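PDB 3R67: putative Glycosidase from Bacteroides thetaiotaomicron, which is a putative glycosidase whose exact role is not established, from a family of enzymes with a five-bladed beta-propeller fold. Local coordinates for residues V183-D188 / V192-D197; V65-E70 / F95-V100. All coordinates share one frame; numbering follows the deposited sequence.

Interaction 1 of 2, residues V183-D188 / V192-D197; sequences VTKLVD and VIAKID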
loop_
_atom_site.group_PDB
_atom_site.type_symbol
_atom_site.label_atom_id
_atom_site.label_comp_id
_atom_site.label_asym_id
_atom_site.label_seq_id
_atom_site.Cartn_x
_atom_site.Cartn_y
_atom_site.Cartn_z
ATOM N N VAL A 183 -2.444 -1.470 11.865
ATOM C CA VAL A 183 -3.336 -2.512 12.380
ATOM C C VAL A 183 -4.751 -1.899 12.554
ATOM O O VAL A 183 -4.935 -0.880 13.223
ATOM C CB VAL A 183 -2.830 -3.190 13.678
ATOM C CG1 VAL A 183 -3.834 -4.217 14.181
ATOM C CG2 VAL A 183 -1.476 -3.857 13.451
ATOM N N THR A 184 -5.724 -2.528 11.920
ATOM C CA THR A 184 -7.132 -2.145 11.942
ATOM C C THR A 184 -7.984 -3.296 12.458
ATOM O O THR A 184 -7.535 -4.441 12.499
ATOM C CB THR A 184 -7.639 -1.706 10.526
ATOM O OG1 THR A 184 -7.654 -2.826 9.635
ATOM C CG2 THR A 184 -6.877 -0.545 9.942
ATOM N N LYS A 185 -9.237 -2.999 12.799
ATOM C CA LYS A 185 -10.189 -4.012 13.250
ATOM C C LYS A 185 -11.580 -3.601 12.828
ATOM O O LYS A 185 -11.810 -2.418 12.568
ATOM C CB LYS A 185 -10.121 -4.242 14.789
ATOM C CG LYS A 185 -10.592 -3.060 15.643
ATOM C CD LYS A 185 -10.495 -3.372 17.113
ATOM C CE LYS A 185 -10.960 -2.211 17.948
ATOM N NZ LYS A 185 -10.857 -2.504 19.403
ATOM N N LEU A 186 -12.513 -4.560 12.800
ATOM C CA LEU A 186 -13.911 -4.247 12.540
ATOM C C LEU A 186 -14.622 -3.944 13.848
ATOM O O LEU A 186 -14.527 -4.706 14.810
ATOM C CB LEU A 186 -14.668 -5.361 11.784
ATOM C CG LEU A 186 -14.267 -5.695 10.354
ATOM C CD1 LEU A 186 -15.190 -6.776 9.794
ATOM C CD2 LEU A 186 -14.350 -4.461 9.448
ATOM N N VAL A 187 -15.318 -2.820 13.877
ATOM C CA VAL A 187 -16.173 -2.393 14.980
ATOM C C VAL A 187 -17.539 -2.127 14.338
ATOM O O VAL A 187 -17.660 -1.207 13.520
ATOM C CB VAL A 187 -15.613 -1.203 15.810
ATOM C CG1 VAL A 187 -16.618 -0.756 16.876
ATOM C CG2 VAL A 187 -14.277 -1.565 16.449
ATOM N N ASP A 188 -18.526 -3.011 14.625
ATOM C CA ASP A 188 -19.896 -2.970 14.099
ATOM C C ASP A 188 -19.880 -2.895 12.550
ATOM O O ASP A 188 -20.599 -2.096 11.947
ATOM C CB ASP A 188 -20.676 -1.778 14.708
ATOM C CG ASP A 188 -20.829 -1.861 16.218
ATOM O OD1 ASP A 188 -21.139 -2.973 16.725
ATOM O OD2 ASP A 188 -20.718 -0.803 16.886
ATOM N N VAL A 192 -11.747 0.213 11.405
ATOM C CA VAL A 192 -11.141 1.359 12.066
ATOM C C VAL A 192 -9.735 1.010 12.574
ATOM O O VAL A 192 -9.433 -0.159 12.805
ATOM C CB VAL A 192 -12.037 1.868 13.240
ATOM C CG1 VAL A 192 -13.373 2.434 12.724
ATOM C CG2 VAL A 192 -12.262 0.790 14.309
ATOM N N ILE A 193 -8.904 2.038 12.796
ATOM C CA ILE A 193 -7.562 1.886 13.362
ATOM C C ILE A 193 -7.709 1.356 14.802
ATOM O O ILE A 193 -8.462 1.922 15.597
ATOM C CB ILE A 193 -6.770 3.223 13.274
ATOM C CG1 ILE A 193 -6.475 3.555 11.777
ATOM C CG2 ILE A 193 -5.472 3.152 14.112
ATOM C CD1 ILE A 193 -5.795 4.963 11.475
ATOM N N ALA A 194 -7.026 0.228 15.096
ATOM C CA ALA A 194 -7.078 -0.452 16.397
ATOM C C ALA A 194 -5.984 0.037 17.363
ATOM O O ALA A 194 -4.847 0.288 16.960
ATOM C CB ALA A 194 -6.935 -1.955 16.203
ATOM N N LYS A 195 -6.326 0.096 18.642
ATOM C CA LYS A 195 -5.429 0.464 19.720
ATOM C C LYS A 195 -5.201 -0.774 20.568
ATOM O O LYS A 195 -6.169 -1.377 21.033
ATOM C CB LYS A 195 -6.023 1.638 20.515
ATOM C CG LYS A 195 -5.000 2.526 21.203
ATOM C CD LYS A 195 -5.639 3.854 21.579
ATOM C CE LYS A 195 -4.635 4.855 22.077
ATOM N NZ LYS A 195 -5.260 6.185 22.305
ATOM N N ILE A 196 -3.943 -1.222 20.663
ATOM C CA ILE A 196 -3.509 -2.403 21.432
ATOM C C ILE A 196 -2.481 -1.932 22.450
ATOM O O ILE A 196 -1.522 -1.246 22.067
ATOM C CB ILE A 196 -2.954 -3.530 20.493
ATOM C CG1 ILE A 196 -4.006 -3.964 19.441
ATOM C CG2 ILE A 196 -2.423 -4.737 21.290
ATOM C CD1 ILE A 196 -3.464 -4.846 18.291
ATOM N N ASP A 197 -2.696 -2.269 23.743
ATOM C CA ASP A 197 -1.827 -1.921 24.880
ATOM C C ASP A 197 -1.584 -0.376 24.921
ATOM O O ASP A 197 -0.454 0.057 25.152
ATOM C CB ASP A 197 -0.487 -2.706 24.780
ATOM C CG ASP A 197 0.272 -2.979 26.079
ATOM O OD1 ASP A 197 -0.142 -2.449 27.144
ATOM O OD2 ASP A 197 1.251 -3.764 26.038
HETATM O O HOH W 1 -2.982 0.467 15.211
HETATM O O HOH W 2 -8.983 0.156 19.359
#
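Lys-185 and Val-192 pair next to the turn of a beta hairpin formed by strands 180-187 and 190-196. They are an antiparallel hydrogen-bonded pair. Lys-185 N gives to Val-192 O at 2.8 Å, and Val-192 N gives to Lys-185 O at 2.9 Å. Thr-184 and Ile-193 follow as a non-hydrogen-bonded pair. Next, Ala-194 N reaches Val-183 O at 3.0 Å, but meets it at an angle, tilted from the carbonyl plane. The strands then splay apart, and one water lies against both Val-183 O and Ala-194 O.

Lys-185 CG sits between its backbone N and carbonyl carbon (chi1 67°). The extended chain therefore passes over Ala-194, with CG and CD each 3.9 Å from Ala-194 CB. Val-187 CG2 touches Val-192 CG2 at 3.8 Å, and these two side chains cross almost at right angles. A looser apolar touch joins Val-183 CG1 to Ile-196 CD1. Thr-184 OG1 turns to Ala-252 O and Gln-191 NE2. Val-183 and Thr-184 also bond through their backbones to strands 199-204 and 245-255. This is an antiparallel beta hairpin built into a larger mixed sheet, with its second strand broken after Ile-193, consistent with a beta-propeller fold.

Interaction 2 of 2, residues V65-E70 / F95-V100; sequences VLYRAE and FNRMTV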
loop_
_atom_site.group_PDB
_atom_site.type_symbol
_atom_site.label_atom_id
_atom_site.label_comp_id
_atom_site.label_asym_id
_atom_site.label_seq_id
_atom_site.Cartn_x
_atom_site.Cartn_y
_atom_site.Cartn_z
ATOM N N VAL A 65 -10.759 5.002 -3.946
ATOM C CA VAL A 65 -9.453 4.483 -4.315
ATOM C C VAL A 65 -8.567 5.693 -4.643
ATOM O O VAL A 65 -8.931 6.529 -5.480
ATOM C CB VAL A 65 -9.550 3.443 -5.481
ATOM C CG1 VAL A 65 -8.201 3.216 -6.171
ATOM C CG2 VAL A 65 -10.161 2.120 -5.011
ATOM N N LEU A 66 -7.437 5.810 -3.941
ATOM C CA LEU A 66 -6.456 6.879 -4.191
ATOM C C LEU A 66 -5.307 6.235 -4.947
ATOM O O LEU A 66 -4.521 5.494 -4.353
ATOM C CB LEU A 66 -6.001 7.601 -2.890
ATOM C CG LEU A 66 -7.102 8.245 -2.024
ATOM C CD1 LEU A 66 -6.498 8.848 -0.770
ATOM C CD2 LEU A 66 -7.887 9.326 -2.793
ATOM N N TYR A 67 -5.287 6.395 -6.282
ATOM C CA TYR A 67 -4.328 5.682 -7.118
ATOM C C TYR A 67 -3.099 6.505 -7.436
ATOM O O TYR A 67 -3.173 7.697 -7.709
ATOM C CB TYR A 67 -4.964 5.212 -8.442
ATOM C CG TYR A 67 -5.640 6.288 -9.275
ATOM C CD1 TYR A 67 -6.984 6.605 -9.083
ATOM C CD2 TYR A 67 -4.959 6.924 -10.313
ATOM C CE1 TYR A 67 -7.618 7.562 -9.865
ATOM C CE2 TYR A 67 -5.579 7.896 -11.096
ATOM C CZ TYR A 67 -6.915 8.200 -10.880
ATOM O OH TYR A 67 -7.550 9.144 -11.648
ATOM N N ARG A 68 -1.953 5.827 -7.432
ATOM C CA ARG A 68 -0.683 6.408 -7.811
ATOM C C ARG A 68 -0.666 6.628 -9.334
ATOM O O ARG A 68 -0.776 5.673 -10.107
ATOM C CB ARG A 68 0.465 5.500 -7.354
ATOM C CG ARG A 68 1.818 6.014 -7.794
ATOM C CD ARG A 68 2.911 5.049 -7.455
ATOM N NE ARG A 68 4.158 5.455 -8.097
ATOM C CZ ARG A 68 5.311 4.815 -7.959
ATOM N NH1 ARG A 68 5.394 3.736 -7.183
ATOM N NH2 ARG A 68 6.389 5.237 -8.605
ATOM N N ALA A 69 -0.547 7.886 -9.753
ATOM C CA ALA A 69 -0.518 8.247 -11.166
ATOM C C ALA A 69 0.817 8.867 -11.542
ATOM O O ALA A 69 1.333 9.724 -10.819
ATOM C CB ALA A 69 -1.648 9.210 -11.469
ATOM N N GLU A 70 1.373 8.440 -12.687
ATOM C CA GLU A 70 2.637 8.972 -13.211
ATOM C C GLU A 70 2.368 9.730 -14.496
ATOM O O GLU A 70 1.565 9.290 -15.321
ATOM C CB GLU A 70 3.689 7.872 -13.427
ATOM C CG GLU A 70 4.259 7.341 -12.114
ATOM C CD GLU A 70 5.338 6.284 -12.245
ATOM O OE1 GLU A 70 5.326 5.545 -13.255
ATOM O OE2 GLU A 70 6.166 6.155 -11.312
ATOM N N PHE A 95 -16.056 2.408 -10.991
ATOM C CA PHE A 95 -15.514 3.646 -10.465
ATOM C C PHE A 95 -15.621 4.816 -11.401
ATOM O O PHE A 95 -15.503 4.663 -12.618
ATOM C CB PHE A 95 -14.014 3.430 -10.160
ATOM C CG PHE A 95 -13.782 2.653 -8.887
ATOM C CD1 PHE A 95 -13.875 1.260 -8.872
ATOM C CD2 PHE A 95 -13.491 3.312 -7.699
ATOM C CE1 PHE A 95 -13.707 0.547 -7.680
ATOM C CE2 PHE A 95 -13.315 2.597 -6.512
ATOM C CZ PHE A 95 -13.420 1.220 -6.509
ATOM N N ASN A 96 -15.830 6.006 -10.803
ATOM C CA ASN A 96 -15.779 7.321 -11.446
ATOM C C ASN A 96 -14.529 8.003 -10.949
ATOM O O ASN A 96 -13.999 7.595 -9.916
ATOM C CB ASN A 96 -17.025 8.154 -11.227
ATOM C CG ASN A 96 -18.191 7.679 -12.046
ATOM O OD1 ASN A 96 -18.155 7.681 -13.287
ATOM N ND2 ASN A 96 -19.267 7.320 -11.377
ATOM N N ARG A 97 -14.010 8.979 -11.685
ATOM C CA ARG A 97 -12.734 9.594 -11.328
ATOM C C ARG A 97 -12.751 11.106 -11.416
ATOM O O ARG A 97 -13.371 11.690 -12.308
ATOM C CB ARG A 97 -11.638 9.076 -12.281
ATOM C CG ARG A 97 -11.275 7.598 -12.099
ATOM C CD ARG A 97 -10.730 6.960 -13.373
ATOM N NE ARG A 97 -9.448 7.518 -13.793
ATOM C CZ ARG A 97 -8.774 7.096 -14.853
ATOM N NH1 ARG A 97 -9.275 6.147 -15.631
ATOM N NH2 ARG A 97 -7.602 7.633 -15.157
HETATM N N MSE A 98 -12.001 11.738 -10.507
HETATM C CA MSE A 98 -11.736 13.168 -10.567
HETATM C C MSE A 98 -10.710 13.396 -11.668
HETATM O O MSE A 98 -9.910 12.493 -11.955
HETATM C CB MSE A 98 -11.287 13.721 -9.213
HETATM C CG MSE A 98 -12.456 13.821 -8.225
HETATM SE SE MSE A 98 -11.950 14.531 -6.488
HETATM C CE MSE A 98 -11.199 16.267 -7.051
ATOM N N THR A 99 -10.764 14.570 -12.331
ATOM C CA THR A 99 -9.894 14.875 -13.473
ATOM C C THR A 99 -8.627 15.591 -13.005
ATOM O O THR A 99 -7.760 15.895 -13.832
ATOM C CB THR A 99 -10.650 15.701 -14.509
ATOM O OG1 THR A 99 -11.164 16.882 -13.892
ATOM C CG2 THR A 99 -11.787 14.919 -15.154
ATOM N N VAL A 100 -8.479 15.790 -11.681
ATOM C CA VAL A 100 -7.292 16.415 -11.097
ATOM C C VAL A 100 -6.799 15.544 -9.913
ATOM O O VAL A 100 -7.627 14.852 -9.287
ATOM C CB VAL A 100 -7.552 17.888 -10.666
ATOM C CG1 VAL A 100 -7.696 18.797 -11.883
ATOM C CG2 VAL A 100 -8.753 18.021 -9.719
#
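The ring of Tyr-67 and the guanidinium of Arg-97 stand almost perpendicular, with their planes 89° apart. They do not stack. The phenol oxygen comes to the edge of the guanidinium. There Arg-97 NE donates to Tyr-67 OH at 3.3 Å, with an N-H...O angle of 153°. The oxygen lies 17° out of the guanidinium plane, and the bond is rather long. The second ring belongs to Phe-95. Val-65 meets it obliquely, with CG2 3.5 Å from Phe-95 CE2 and 3.7 Å from Phe-95 CZ.

Val-65 and Tyr-67 are alternate residues of strand 62-70, and both direct their side chains toward the segment 95-100. The backbones are not neighbours: even the nearest CA atoms, those of Val-65 and Phe-95, are 8.7 Å apart. Strand 82-89 lies between them in the sheet and bonds to the backbones of Val-65 and Tyr-67. The contact is thus made by side chains reaching across one strand. Arg-97 bends at chi3, which turns its NE to the phenol.

Glu-47 completes the polar group. Its OE1 forms a salt bridge with Arg-97 NH2 and a hydrogen bond with Tyr-67 OH. Trp-46 and Thr-51 also touch the side chain of Tyr-67, and Ile-26 touches that of Phe-95.

The contact thus has an apolar half, Val-65 with Phe-95, and a polar half, Tyr-67 with Arg-97. In the polar half the phenol oxygen is bonded by both the arginine and the carboxylate. These bonds would help to hold the hydroxyl end of the buried tyrosine in place. The charge of Arg-97 probably polarises the phenol, while the carboxylate of Glu-47 would partly offset that charge close by.

From the N terminus, interaction 2 comes first. It links strand 62-70 to the segment 95-100 and closes a loop of 24 residues that contains strand 82-89. Strands 62-70, 82-89 and 96-97 belong to one four-stranded antiparallel sheet. The chain then builds the sheet of strands 118-126 to 158-162. Interaction 1 follows and closes only three residues, at the turn of a hairpin in a larger mixed sheet. The two contacts are in series and neither nest nor cross. The centres of interactions 1 and 2 lie about 27 Å apart. Strand 118-126 has neighbours in both regions: Asp-121 forms a salt bridge with Arg-68, and Val-126 bonds to Ile-193 through the backbone.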